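Local coordinates for sterol regulatory element-binding protein cleavage-activating protein (Schizosaccharomyces pombe, PDB 4YHC) that escorts the transcription factor precursor sre1 for processing when sterol or oxygen is low, its WD40 domain being the part described here, at residues L66-S69 with K70-P74; E348-D351 with A352-S355. The protein carries 9 engineered substitutions. All blocks are in the same frame, centred on the assembly; numbering follows the deposited sequence.

Overall arrangement
Both contacts are tight reversals of the chain at the surface of the WD40 domain, each made by residues that follow one another without a gap. Interaction 1 comes first along the chain, where strand 63-68 leaves its four-stranded antiparallel sheet and the chain heads for strand 79-82 of the next one. Interaction 2 comes much later, where strand 344-349, paired with strand 299-304, passes to strand 354-357 at the edge of a five-stranded sheet. The centres of interactions 1 and 2 lie about 33 Å apart. The nearest atoms of interactions 1 and 2 are about 22 Å apart, and the two share no sheet. Each turn thus sits on a passage from one sheet to the next, at well-separated places on the surface.

Interaction 1: L66-S69 with K70-P74; sequences LVLS and KEQMP
Ser69 and Gln72 grip each other through two hydrogen bonds, one through the backbone and one through the amide side chain. The backbone N of Gln72 donates to Ser69 O over 2.8 Å, approaching from above the carbonyl plane, and this closes a turn that includes a short 3-10 segment at Lys70 and Glu71. In the reverse sense, Ser69 N donates to Gln72 OE1 at 2.9 Å, nearly straight at 165°, with the donor tilted from the plane of the amide carbonyl. Gln72 reaches back this far because CG stands beside its own backbone N (chi1 -66°) and the chain then runs extended, laying the amide alongside Ser69. The same Gln72 OE1 also takes a hydrogen from a water at 2.8 Å. That water gives a second hydrogen to Val67 O at 2.7 Å, so OE1 is held from two sources and the amide is tied to the strand as well as to the turn.

The turn lies in a WD40 propeller: strand 63-68 is an outer strand of one four-stranded antiparallel sheet, hydrogen-bonded through Leu68 to Leu54, and the chain leaving it leads to the sheet that starts with strand 79-82. On the way, the side chain of Lys70 leans on Asp51 and Arg52.

Apolar contact comes from Leu68, whose CB points toward the turn. Leu68 CD2 meets Gln72 CB at 3.8 Å, and Leu68 CD1 lies 3.9 Å from Met73 SD. Bent at both chi2 and chi3, the Met73 side chain crosses that of Leu68 at about a right angle.

A separate van der Waals contact falls on the turn's carbonyl, where Met73 CG comes within 3.5 Å of Ser69 O.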
loop_
_atom_site.group_PDB
_atom_site.type_symbol
_atom_site.label_atom_id
_atom_site.label_comp_id
_atom_site.label_asym_id
_atom_site.label_seq_id
_atom_site.Cartn_x
_atom_site.Cartn_y
_atom_site.Cartn_z
ATOM N N LEU A 66 -12.330 -12.948 -10.992
ATOM C CA LEU A 66 -11.659 -13.365 -12.224
ATOM C C LEU A 66 -10.584 -14.294 -11.756
ATOM O O LEU A 66 -9.894 -14.009 -10.771
ATOM C CB LEU A 66 -11.014 -12.122 -12.898
ATOM C CG LEU A 66 -10.724 -11.999 -14.388
ATOM C CD1 LEU A 66 -9.580 -11.036 -14.687
ATOM C CD2 LEU A 66 -10.405 -13.355 -14.967
ATOM N N VAL A 67 -10.457 -15.427 -12.424
ATOM C CA VAL A 67 -9.435 -16.353 -12.130
ATOM C C VAL A 67 -8.843 -16.687 -13.468
ATOM O O VAL A 67 -9.600 -17.039 -14.402
ATOM C CB VAL A 67 -9.951 -17.657 -11.526
ATOM C CG1 VAL A 67 -8.812 -18.632 -11.396
ATOM C CG2 VAL A 67 -10.562 -17.435 -10.160
ATOM N N LEU A 68 -7.532 -16.510 -13.598
ATOM C CA LEU A 68 -6.820 -16.978 -14.815
ATOM C C LEU A 68 -5.684 -17.868 -14.449
ATOM O O LEU A 68 -4.780 -17.474 -13.727
ATOM C CB LEU A 68 -6.354 -15.837 -15.716
ATOM C CG LEU A 68 -7.466 -14.964 -16.337
ATOM C CD1 LEU A 68 -6.933 -13.702 -16.960
ATOM C CD2 LEU A 68 -8.322 -15.723 -17.374
ATOM N N SER A 69 -5.699 -19.097 -14.986
ATOM C CA SER A 69 -4.584 -20.007 -14.823
ATOM C C SER A 69 -3.388 -19.569 -15.642
ATOM O O SER A 69 -3.493 -18.757 -16.534
ATOM C CB SER A 69 -5.013 -21.416 -15.302
ATOM O OG SER A 69 -5.430 -21.326 -16.713
ATOM N N LYS A 70 -2.242 -20.161 -15.359
ATOM C CA LYS A 70 -1.046 -19.949 -16.173
ATOM C C LYS A 70 -1.261 -20.066 -17.700
ATOM O O LYS A 70 -0.715 -19.299 -18.468
ATOM C CB LYS A 70 0.011 -20.960 -15.762
ATOM C CG LYS A 70 1.188 -20.982 -16.728
ATOM C CD LYS A 70 2.098 -22.156 -16.426
ATOM C CE LYS A 70 3.186 -22.317 -17.463
ATOM N NZ LYS A 70 3.637 -23.723 -17.447
ATOM N N GLU A 71 -2.091 -21.014 -18.101
ATOM C CA GLU A 71 -2.379 -21.281 -19.507
ATOM C C GLU A 71 -3.448 -20.360 -20.049
ATOM O O GLU A 71 -3.848 -20.501 -21.206
ATOM C CB GLU A 71 -2.852 -22.733 -19.694
ATOM C CG GLU A 71 -1.768 -23.739 -19.361
ATOM C CD GLU A 71 -1.665 -24.081 -17.872
ATOM O OE1 GLU A 71 -0.614 -24.574 -17.473
ATOM O OE2 GLU A 71 -2.604 -23.830 -17.094
ATOM N N GLN A 72 -3.932 -19.428 -19.224
ATOM C CA GLN A 72 -4.863 -18.429 -19.692
ATOM C C GLN A 72 -4.243 -17.017 -19.629
ATOM O O GLN A 72 -4.975 -15.995 -19.712
ATOM C CB GLN A 72 -6.171 -18.527 -18.898
ATOM C CG GLN A 72 -6.954 -19.830 -19.113
ATOM C CD GLN A 72 -7.887 -20.202 -17.948
ATOM O OE1 GLN A 72 -7.806 -19.652 -16.838
ATOM N NE2 GLN A 72 -8.781 -21.177 -18.201
ATOM N N MET A 73 -2.911 -16.974 -19.529
ATOM C CA MET A 73 -2.166 -15.735 -19.279
ATOM C C MET A 73 -1.050 -15.596 -20.296
ATOM O O MET A 73 -0.559 -16.587 -20.756
ATOM C CB MET A 73 -1.496 -15.733 -17.899
ATOM C CG MET A 73 -2.477 -15.458 -16.761
ATOM S SD MET A 73 -3.015 -13.720 -16.679
ATOM C CE MET A 73 -1.630 -12.857 -16.030
ATOM N N PRO A 74 -0.599 -14.364 -20.569
ATOM C CA PRO A 74 0.619 -14.204 -21.364
ATOM C C PRO A 74 1.817 -14.891 -20.731
ATOM O O PRO A 74 1.823 -15.140 -19.555
ATOM C CB PRO A 74 0.818 -12.670 -21.461
ATOM C CG PRO A 74 -0.092 -12.081 -20.405
ATOM C CD PRO A 74 -1.211 -13.076 -20.188
HETATM O O HOH W 1 -10.389 -19.242 -15.837
#

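Interaction 2: E348-D351 with A352-S355; sequences EVED and ASES. Engineered in segment 352-355: Ser355 (natural residue Cys).
Val349, Ser353 and Ser355 pack locally across a type I beta turn, Glu350 to Ser353, at the surface of the WD40 domain. The turn carries the chain from strand 344-349, paired with strand 299-304, to strand 354-357, an edge strand of the five-stranded antiparallel sheet. One backbone hydrogen bond closes it: Ser353 N donates to Glu350 O at 3.0 Å, from above the carbonyl plane.

Beneath the turn, the buried Val349 points toward the returning chain and sets its methyls against two serines, CG1 reaching Ser353 and both lying near Ser355. Val349 CG1, anti to the backbone N (chi1 174°), touches Ser353 CB at 3.8 Å. Val349 CG2 lies 3.7 Å from Ser355 OG. Val349 also packs on Trp413 and Tyr301, and an alanine here would probably open a gap beside both serines and leave the Trp413 side chain less firmly packed.

The Glu350 side chain, extended beyond CG, brings its carboxylate carbon CD to 4.2 Å from Ala352 CB, and OE2 forms a long, weak ion pair with Arg368. Ala352 and Ser353 also touch Arg368. Both serine hydroxyls are bound beyond the turn: Ser353 OG is hydrogen-bonded to Trp413 NE1, and the OG of Ser355, an engineered residue (cysteine in the natural protein), is hydrogen-bonded to Tyr301 OH.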
loop_
_atom_site.group_PDB
_atom_site.type_symbol
_atom_site.label_atom_id
_atom_site.label_comp_id
_atom_site.label_asym_id
_atom_site.label_seq_id
_atom_site.Cartn_x
_atom_site.Cartn_y
_atom_site.Cartn_z
ATOM N N GLU A 348 9.706 -3.346 17.665
ATOM C CA GLU A 348 10.633 -4.055 16.816
ATOM C C GLU A 348 10.166 -5.473 16.665
ATOM O O GLU A 348 9.807 -6.075 17.631
ATOM C CB GLU A 348 12.027 -4.059 17.486
ATOM C CG GLU A 348 13.064 -4.943 16.782
ATOM C CD GLU A 348 14.498 -4.658 17.368
ATOM O OE1 GLU A 348 15.486 -4.641 16.656
ATOM O OE2 GLU A 348 14.632 -4.333 18.545
ATOM N N VAL A 349 10.192 -6.008 15.465
ATOM C CA VAL A 349 9.744 -7.355 15.211
ATOM C C VAL A 349 10.944 -8.327 14.990
ATOM O O VAL A 349 11.876 -8.016 14.215
ATOM C CB VAL A 349 8.888 -7.388 13.893
ATOM C CG1 VAL A 349 8.519 -8.808 13.532
ATOM C CG2 VAL A 349 7.675 -6.513 14.026
ATOM N N GLU A 350 10.831 -9.529 15.539
ATOM C CA GLU A 350 11.809 -10.622 15.306
ATOM C C GLU A 350 11.758 -11.110 13.867
ATOM O O GLU A 350 10.709 -11.123 13.215
ATOM C CB GLU A 350 11.616 -11.798 16.273
ATOM C CG GLU A 350 10.321 -12.578 16.086
ATOM C CD GLU A 350 10.231 -13.768 17.046
ATOM O OE1 GLU A 350 11.297 -14.234 17.508
ATOM O OE2 GLU A 350 9.110 -14.248 17.335
ATOM N N ASP A 351 12.923 -11.455 13.359
ATOM C CA ASP A 351 13.079 -11.855 11.974
ATOM C C ASP A 351 12.152 -13.008 11.580
ATOM O O ASP A 351 11.667 -13.091 10.438
ATOM C CB ASP A 351 14.534 -12.283 11.744
ATOM C CG ASP A 351 15.152 -11.548 10.599
ATOM O OD1 ASP A 351 14.957 -12.017 9.449
ATOM O OD2 ASP A 351 15.797 -10.493 10.846
ATOM N N ALA A 352 11.879 -13.877 12.552
ATOM C CA ALA A 352 11.095 -15.053 12.296
ATOM C C ALA A 352 9.704 -14.651 11.780
ATOM O O ALA A 352 9.124 -15.422 11.021
ATOM C CB ALA A 352 10.979 -15.921 13.549
ATOM N N SER A 353 9.175 -13.483 12.177
ATOM C CA SER A 353 7.810 -13.100 11.761
ATOM C C SER A 353 7.754 -12.386 10.440
ATOM O O SER A 353 8.474 -11.483 10.198
ATOM C CB SER A 353 7.113 -12.218 12.813
ATOM O OG SER A 353 6.624 -12.950 13.877
ATOM N N GLU A 354 6.732 -12.666 9.662
ATOM C CA GLU A 354 6.338 -11.758 8.658
ATOM C C GLU A 354 5.323 -10.835 9.338
ATOM O O GLU A 354 4.301 -11.310 9.866
ATOM C CB GLU A 354 5.692 -12.497 7.498
ATOM C CG GLU A 354 5.086 -11.665 6.393
ATOM C CD GLU A 354 6.070 -10.819 5.552
ATOM O OE1 GLU A 354 7.326 -10.889 5.783
ATOM O OE2 GLU A 354 5.563 -10.051 4.666
ATOM N N SER A 355 5.508 -9.531 9.219
ATOM C CA SER A 355 4.573 -8.591 9.809
ATOM C C SER A 355 4.153 -7.492 8.863
ATOM O O SER A 355 4.869 -7.177 7.933
ATOM C CB SER A 355 5.203 -7.951 11.030
ATOM O OG SER A 355 6.178 -7.020 10.704
#